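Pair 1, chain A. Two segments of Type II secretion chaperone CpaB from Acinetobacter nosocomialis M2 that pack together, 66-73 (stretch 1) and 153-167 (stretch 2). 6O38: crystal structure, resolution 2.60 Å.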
# COMPACT_ATOMS: atom_id res chain seq x y z
N LYS A 66 -9.76 12.51 14.17
CA LYS A 66 -8.74 11.50 14.44
C LYS A 66 -7.73 11.43 13.30
O LYS A 66 -8.09 11.14 12.16
CB LYS A 66 -9.37 10.13 14.66
CG LYS A 66 -10.31 10.06 15.86
CD LYS A 66 -10.92 8.67 16.00
CE LYS A 66 -11.85 8.60 17.19
NZ LYS A 66 -12.46 7.24 17.33
N GLY A 67 -6.47 11.69 13.61
CA GLY A 67 -5.42 11.62 12.62
C GLY A 67 -4.27 12.53 13.00
O GLY A 67 -4.06 12.85 14.17
N MSE A 68 -3.53 12.95 11.98
CA MSE A 68 -2.33 13.75 12.15
C MSE A 68 -2.43 15.07 11.39
O MSE A 68 -2.41 15.08 10.16
CB MSE A 68 -1.11 12.95 11.69
CG MSE A 68 0.23 13.62 11.94
SE MSE A 68 1.66 12.53 11.18
CE MSE A 68 1.05 12.52 9.34
N VAL A 69 -2.53 16.17 12.13
CA VAL A 69 -2.69 17.48 11.51
C VAL A 69 -1.39 17.89 10.83
O VAL A 69 -0.30 17.70 11.38
CB VAL A 69 -3.13 18.52 12.55
CG1 VAL A 69 -3.74 19.74 11.87
CG2 VAL A 69 -4.11 17.90 13.54
N ILE A 70 -1.50 18.46 9.63
CA ILE A 70 -0.34 18.86 8.85
C ILE A 70 -0.61 20.21 8.19
O ILE A 70 -1.75 20.61 7.96
CB ILE A 70 0.02 17.81 7.77
CG1 ILE A 70 -1.20 17.45 6.93
CG2 ILE A 70 0.64 16.58 8.41
CD1 ILE A 70 -1.26 18.14 5.58
N LYS A 71 0.48 20.91 7.88
CA LYS A 71 0.44 22.13 7.09
C LYS A 71 0.94 21.83 5.68
O LYS A 71 1.85 21.02 5.50
CB LYS A 71 1.29 23.23 7.73
CG LYS A 71 1.20 24.57 7.02
CD LYS A 71 1.73 25.70 7.88
CE LYS A 71 1.53 27.05 7.20
NZ LYS A 71 1.89 28.19 8.08
N TYR A 72 0.34 22.49 4.69
CA TYR A 72 0.59 22.16 3.30
C TYR A 72 0.64 23.42 2.46
O TYR A 72 -0.15 24.34 2.65
CB TYR A 72 -0.50 21.21 2.77
CG TYR A 72 -0.47 20.99 1.28
CD1 TYR A 72 0.61 20.37 0.66
CD2 TYR A 72 -1.54 21.40 0.48
CE1 TYR A 72 0.63 20.17 -0.70
CE2 TYR A 72 -1.52 21.19 -0.88
CZ TYR A 72 -0.44 20.58 -1.47
OH TYR A 72 -0.44 20.38 -2.83
N ASP A 73 1.59 23.45 1.52
CA ASP A 73 1.73 24.56 0.57
C ASP A 73 1.45 24.03 -0.83
O ASP A 73 2.26 23.25 -1.36
CB ASP A 73 3.12 25.17 0.66
CG ASP A 73 3.20 26.55 0.01
OD1 ASP A 73 2.52 26.77 -1.02
OD2 ASP A 73 3.94 27.41 0.53
N GLU A 153 -6.38 14.83 3.46
CA GLU A 153 -7.39 15.76 2.97
C GLU A 153 -7.04 17.15 3.47
O GLU A 153 -7.04 17.39 4.69
CB GLU A 153 -8.79 15.34 3.44
CG GLU A 153 -9.90 16.25 2.96
CD GLU A 153 -11.28 15.69 3.27
OE1 GLU A 153 -11.36 14.67 3.99
OE2 GLU A 153 -12.28 16.26 2.79
N ILE A 154 -6.74 18.06 2.55
CA ILE A 154 -6.21 19.38 2.87
C ILE A 154 -7.16 20.44 2.34
O ILE A 154 -7.69 20.31 1.23
CB ILE A 154 -4.79 19.56 2.31
CG1 ILE A 154 -3.87 18.46 2.81
CG2 ILE A 154 -4.23 20.92 2.68
CD1 ILE A 154 -2.63 18.27 1.98
N LYS A 155 -7.36 21.50 3.13
CA LYS A 155 -8.22 22.62 2.75
C LYS A 155 -7.60 23.90 3.28
O LYS A 155 -7.45 24.06 4.49
CB LYS A 155 -9.64 22.43 3.28
CG LYS A 155 -10.54 23.65 3.09
CD LYS A 155 -11.04 23.76 1.66
CE LYS A 155 -11.96 24.96 1.50
NZ LYS A 155 -12.33 25.19 0.07
N ASP A 156 -7.27 24.82 2.36
CA ASP A 156 -6.71 26.13 2.71
C ASP A 156 -5.42 26.00 3.52
O ASP A 156 -5.22 26.68 4.53
CB ASP A 156 -7.74 26.99 3.45
CG ASP A 156 -8.96 27.30 2.60
OD1 ASP A 156 -8.80 27.45 1.37
OD2 ASP A 156 -10.07 27.41 3.16
N GLY A 157 -4.53 25.12 3.06
CA GLY A 157 -3.21 24.99 3.64
C GLY A 157 -3.12 24.11 4.87
O GLY A 157 -2.00 23.78 5.28
N VAL A 158 -4.24 23.72 5.47
CA VAL A 158 -4.25 22.84 6.63
C VAL A 158 -4.96 21.55 6.23
O VAL A 158 -5.95 21.58 5.49
CB VAL A 158 -4.92 23.50 7.85
CG1 VAL A 158 -6.36 23.91 7.53
CG2 VAL A 158 -4.87 22.59 9.06
N GLY A 159 -4.45 20.42 6.72
CA GLY A 159 -4.97 19.13 6.31
C GLY A 159 -4.85 18.10 7.41
O GLY A 159 -4.34 18.38 8.50
N LEU A 160 -5.34 16.90 7.11
CA LEU A 160 -5.37 15.80 8.06
C LEU A 160 -4.94 14.52 7.36
O LEU A 160 -5.52 14.15 6.33
CB LEU A 160 -6.76 15.63 8.67
CG LEU A 160 -6.92 14.58 9.77
CD1 LEU A 160 -6.12 14.96 11.01
CD2 LEU A 160 -8.39 14.38 10.11
N VAL A 161 -3.94 13.85 7.91
CA VAL A 161 -3.49 12.55 7.42
C VAL A 161 -3.88 11.49 8.44
O VAL A 161 -3.76 11.71 9.65
CB VAL A 161 -1.97 12.52 7.16
CG1 VAL A 161 -1.67 11.75 5.89
CG2 VAL A 161 -1.43 13.93 7.06
N GLN A 162 -4.35 10.35 7.95
CA GLN A 162 -4.81 9.28 8.81
C GLN A 162 -4.69 7.96 8.08
O GLN A 162 -4.64 7.91 6.85
CB GLN A 162 -6.27 9.51 9.24
CG GLN A 162 -7.24 9.58 8.07
CD GLN A 162 -8.66 9.89 8.49
OE1 GLN A 162 -8.89 10.54 9.51
NE2 GLN A 162 -9.62 9.43 7.70
N THR A 163 -4.62 6.88 8.86
CA THR A 163 -4.73 5.56 8.28
C THR A 163 -6.16 5.33 7.81
O THR A 163 -7.12 5.87 8.37
CB THR A 163 -4.33 4.49 9.30
OG1 THR A 163 -4.07 5.10 10.57
CG2 THR A 163 -3.09 3.75 8.83
N MSE A 164 -6.31 4.52 6.77
CA MSE A 164 -7.60 4.37 6.10
C MSE A 164 -8.64 3.68 6.98
O MSE A 164 -9.83 3.69 6.66
CB MSE A 164 -7.42 3.61 4.79
CG MSE A 164 -6.45 4.29 3.83
SE MSE A 164 -7.07 4.32 1.99
CE MSE A 164 -5.73 5.53 1.24
N ASP A 165 -8.20 3.08 8.09
CA ASP A 165 -9.14 2.49 9.02
C ASP A 165 -9.96 3.55 9.74
O ASP A 165 -11.11 3.29 10.12
CB ASP A 165 -8.41 1.60 10.03
CG ASP A 165 -7.29 2.33 10.74
OD1 ASP A 165 -7.09 3.54 10.48
OD2 ASP A 165 -6.59 1.70 11.56
N GLU A 166 -9.39 4.73 9.95
CA GLU A 166 -10.12 5.86 10.51
C GLU A 166 -11.14 6.44 9.54
O GLU A 166 -11.96 7.26 9.96
CB GLU A 166 -9.15 6.95 10.95
CG GLU A 166 -8.17 6.54 12.04
CD GLU A 166 -8.86 6.26 13.36
OE1 GLU A 166 -9.98 6.75 13.57
OE2 GLU A 166 -8.26 5.54 14.20
N GLY A 167 -11.10 6.05 8.27
CA GLY A 167 -11.92 6.69 7.26
C GLY A 167 -13.40 6.35 7.33
O GLY A 167 -14.21 7.06 6.73

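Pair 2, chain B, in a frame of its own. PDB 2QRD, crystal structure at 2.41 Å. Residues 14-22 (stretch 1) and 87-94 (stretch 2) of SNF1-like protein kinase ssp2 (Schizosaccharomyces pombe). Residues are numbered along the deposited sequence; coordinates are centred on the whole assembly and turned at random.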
# COMPACT_ATOMS: atom_id res chain seq x y z
N HIS B 14 -15.83 -10.49 1.92
CA HIS B 14 -16.92 -10.88 2.80
C HIS B 14 -16.34 -10.90 4.20
O HIS B 14 -15.13 -11.12 4.37
CB HIS B 14 -17.51 -12.24 2.40
CG HIS B 14 -16.53 -13.37 2.49
ND1 HIS B 14 -16.37 -14.13 3.64
CD2 HIS B 14 -15.64 -13.84 1.59
CE1 HIS B 14 -15.44 -15.05 3.43
NE2 HIS B 14 -14.97 -14.89 2.20
N PHE B 15 -17.18 -10.60 5.19
CA PHE B 15 -16.78 -10.65 6.58
C PHE B 15 -16.60 -12.11 6.95
O PHE B 15 -17.30 -12.98 6.43
CB PHE B 15 -17.82 -9.97 7.48
CG PHE B 15 -17.68 -8.47 7.56
CD1 PHE B 15 -18.65 -7.63 7.01
CD2 PHE B 15 -16.57 -7.90 8.18
CE1 PHE B 15 -18.51 -6.24 7.08
CE2 PHE B 15 -16.42 -6.51 8.26
CZ PHE B 15 -17.39 -5.68 7.70
N GLY B 16 -15.61 -12.36 7.82
CA GLY B 16 -15.37 -13.64 8.43
C GLY B 16 -14.79 -14.69 7.51
O GLY B 16 -14.21 -14.37 6.48
N VAL B 17 -14.93 -15.94 7.94
CA VAL B 17 -14.63 -17.12 7.14
C VAL B 17 -15.90 -18.01 6.96
O VAL B 17 -16.72 -18.17 7.86
CB VAL B 17 -13.24 -17.84 7.60
CG1 VAL B 17 -12.72 -17.36 8.94
CG2 VAL B 17 -13.23 -19.36 7.44
N ARG B 18 -16.08 -18.52 5.75
CA ARG B 18 -17.21 -19.36 5.39
C ARG B 18 -17.02 -20.76 5.95
O ARG B 18 -15.90 -21.30 5.95
CB ARG B 18 -17.38 -19.48 3.87
CG ARG B 18 -17.53 -18.20 3.09
CD ARG B 18 -18.24 -18.52 1.81
NE ARG B 18 -17.88 -17.66 0.68
CZ ARG B 18 -18.44 -16.48 0.40
NH1 ARG B 18 -19.37 -15.95 1.21
NH2 ARG B 18 -18.04 -15.80 -0.68
N CYS B 19 -18.12 -21.34 6.42
CA CYS B 19 -18.13 -22.72 6.86
C CYS B 19 -19.42 -23.37 6.44
O CYS B 19 -20.37 -22.70 6.06
CB CYS B 19 -17.86 -22.91 8.38
SG CYS B 19 -17.78 -21.48 9.43
N ARG B 20 -19.42 -24.69 6.48
CA ARG B 20 -20.56 -25.49 6.06
C ARG B 20 -20.64 -26.72 6.93
O ARG B 20 -19.69 -27.05 7.63
CB ARG B 20 -20.43 -25.92 4.59
CG ARG B 20 -20.94 -24.87 3.59
CD ARG B 20 -21.38 -25.51 2.29
NE ARG B 20 -20.36 -25.47 1.24
CZ ARG B 20 -20.17 -26.44 0.34
NH1 ARG B 20 -19.22 -26.31 -0.59
NH2 ARG B 20 -20.92 -27.55 0.36
N GLY B 21 -21.79 -27.37 6.89
CA GLY B 21 -21.98 -28.63 7.59
C GLY B 21 -22.73 -28.42 8.88
O GLY B 21 -23.73 -27.70 8.92
N ASP B 22 -22.22 -29.02 9.95
CA ASP B 22 -22.86 -29.01 11.25
C ASP B 22 -22.21 -27.95 12.13
O ASP B 22 -20.99 -27.88 12.20
CB ASP B 22 -22.69 -30.37 11.91
CG ASP B 22 -24.00 -30.98 12.30
OD1 ASP B 22 -24.72 -31.47 11.38
OD2 ASP B 22 -24.32 -30.98 13.51
N PRO B 87 -29.65 -22.50 5.82
CA PRO B 87 -29.42 -23.90 6.23
C PRO B 87 -28.13 -24.47 5.62
O PRO B 87 -27.95 -24.46 4.40
CB PRO B 87 -30.68 -24.64 5.74
CG PRO B 87 -31.41 -23.65 4.84
CD PRO B 87 -31.01 -22.29 5.29
N GLY B 88 -27.22 -24.92 6.49
CA GLY B 88 -25.96 -25.53 6.06
C GLY B 88 -24.76 -24.60 5.91
O GLY B 88 -23.63 -25.07 5.77
N CYS B 89 -25.00 -23.29 5.93
CA CYS B 89 -23.93 -22.33 5.67
C CYS B 89 -23.78 -21.32 6.79
O CYS B 89 -24.78 -20.73 7.26
CB CYS B 89 -24.16 -21.61 4.34
SG CYS B 89 -24.50 -22.75 3.02
N PHE B 90 -22.53 -21.12 7.20
CA PHE B 90 -22.22 -20.34 8.40
C PHE B 90 -21.10 -19.34 8.13
O PHE B 90 -20.28 -19.54 7.22
CB PHE B 90 -21.84 -21.28 9.57
CG PHE B 90 -22.90 -22.26 9.92
CD1 PHE B 90 -22.91 -23.54 9.34
CD2 PHE B 90 -23.91 -21.93 10.82
CE1 PHE B 90 -23.92 -24.47 9.65
CE2 PHE B 90 -24.91 -22.85 11.15
CZ PHE B 90 -24.91 -24.12 10.54
N MET B 91 -21.11 -18.25 8.88
CA MET B 91 -19.94 -17.37 8.94
C MET B 91 -19.30 -17.49 10.32
O MET B 91 -19.99 -17.49 11.36
CB MET B 91 -20.31 -15.90 8.64
CG MET B 91 -19.16 -14.91 8.81
SD MET B 91 -19.60 -13.19 9.10
CE MET B 91 -20.47 -12.75 7.59
N LEU B 92 -17.98 -17.61 10.32
CA LEU B 92 -17.25 -17.38 11.55
C LEU B 92 -16.80 -15.92 11.55
O LEU B 92 -15.89 -15.53 10.82
CB LEU B 92 -16.08 -18.36 11.67
CG LEU B 92 -15.23 -18.33 12.95
CD1 LEU B 92 -16.08 -18.75 14.18
CD2 LEU B 92 -14.02 -19.25 12.73
N ASP B 93 -17.47 -15.11 12.36
CA ASP B 93 -17.10 -13.71 12.53
C ASP B 93 -15.95 -13.63 13.58
O ASP B 93 -15.95 -14.36 14.57
CB ASP B 93 -18.35 -12.88 12.88
CG ASP B 93 -18.03 -11.39 13.16
OD1 ASP B 93 -17.65 -10.64 12.21
OD2 ASP B 93 -18.17 -10.99 14.34
N VAL B 94 -14.96 -12.78 13.31
CA VAL B 94 -13.72 -12.72 14.09
C VAL B 94 -13.39 -11.24 14.26
O VAL B 94 -13.19 -10.51 13.26
CB VAL B 94 -12.51 -13.43 13.39
CG1 VAL B 94 -11.23 -13.28 14.22
CG2 VAL B 94 -12.80 -14.92 13.09

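Both pairs are built from two antiparallel strands in the same register, and 14 central residues superpose with an RMSD of 0.6 Å over N, CA and C. The strand axes approach to 4.6 Å in each case, with N-to-C directions 140° apart in pair 1 and 144° in pair 2. Five backbone hydrogen bonds recur at matched positions. Met A68 N donates to Val A161 O (2.6 Å), as Val B17 N does to Leu B92 O (3.1 Å), and the return bonds run from Val A161 N to Met A68 O (3.0 Å) and from Leu B92 N to Val B17 O (2.8 Å). Ile A70 and Gly A159 exchange a second couple of bonds, as do Cys B19 and Phe B90. The fifth ends the ladder on a glycine carbonyl: Tyr A72 N to Gly A157 O at 2.7 Å, Gly B21 N to Gly B88 O at 3.2 Å.

Glycine occupies two matched positions in both pairs. Gly A67 and Gly B16 both lie where a CB would point toward the partner strand and collide with a carbonyl, Val A161 O or Leu B92 O; the matched side chains of Leu A160 and Met B91 would also be struck. Gly A157 and Gly B88 both have positive phi, which favours glycine.

The face carrying Ile A70 and Cys B19 is filled in different ways. At this bridge in pair 1 the side chain comes from the first strand alone: Ile A70 stands beside Gly A159, its CG1 3.5 Å from Val A161 CG2 and its CD1 3.8 Å from Ile A154 CG1. A CB on Gly A159 would clash with Ile A154 CG1. Pair 2 reverses the sizes, placing the small Cys B19 beside Phe B90. Cys B19 SG lies 4.1 Å from Phe B90 CB and 4.2 Å from Leu B92 CB, while the ring brings its edge to the first strand, with Phe B90 CE1 3.3 Å from Gly B21 O. The position of Gly B21 belongs in pair 1 to Tyr A72, although the CA atoms there diverge by 1.9 Å. The tyrosine ring receives Ile A154 CD1 over one face, 3.9 Å from its centroid.

On the other face, the ends of the Leu A160 and Met B91 side chains come nearer the first strand. Leu A160 CD1 reaches Met A68 N at 3.4 Å, whereas the longer methionine places Met B91 CE 3.8 Å from Phe B15 CB. The exposed Val A69 and Lys A71 are matched by Arg B18 and Arg B20. Arg B18 is barely covered by the other strand, whereas Arg B20 CG lies 4.2 Å from Cys B89 SG.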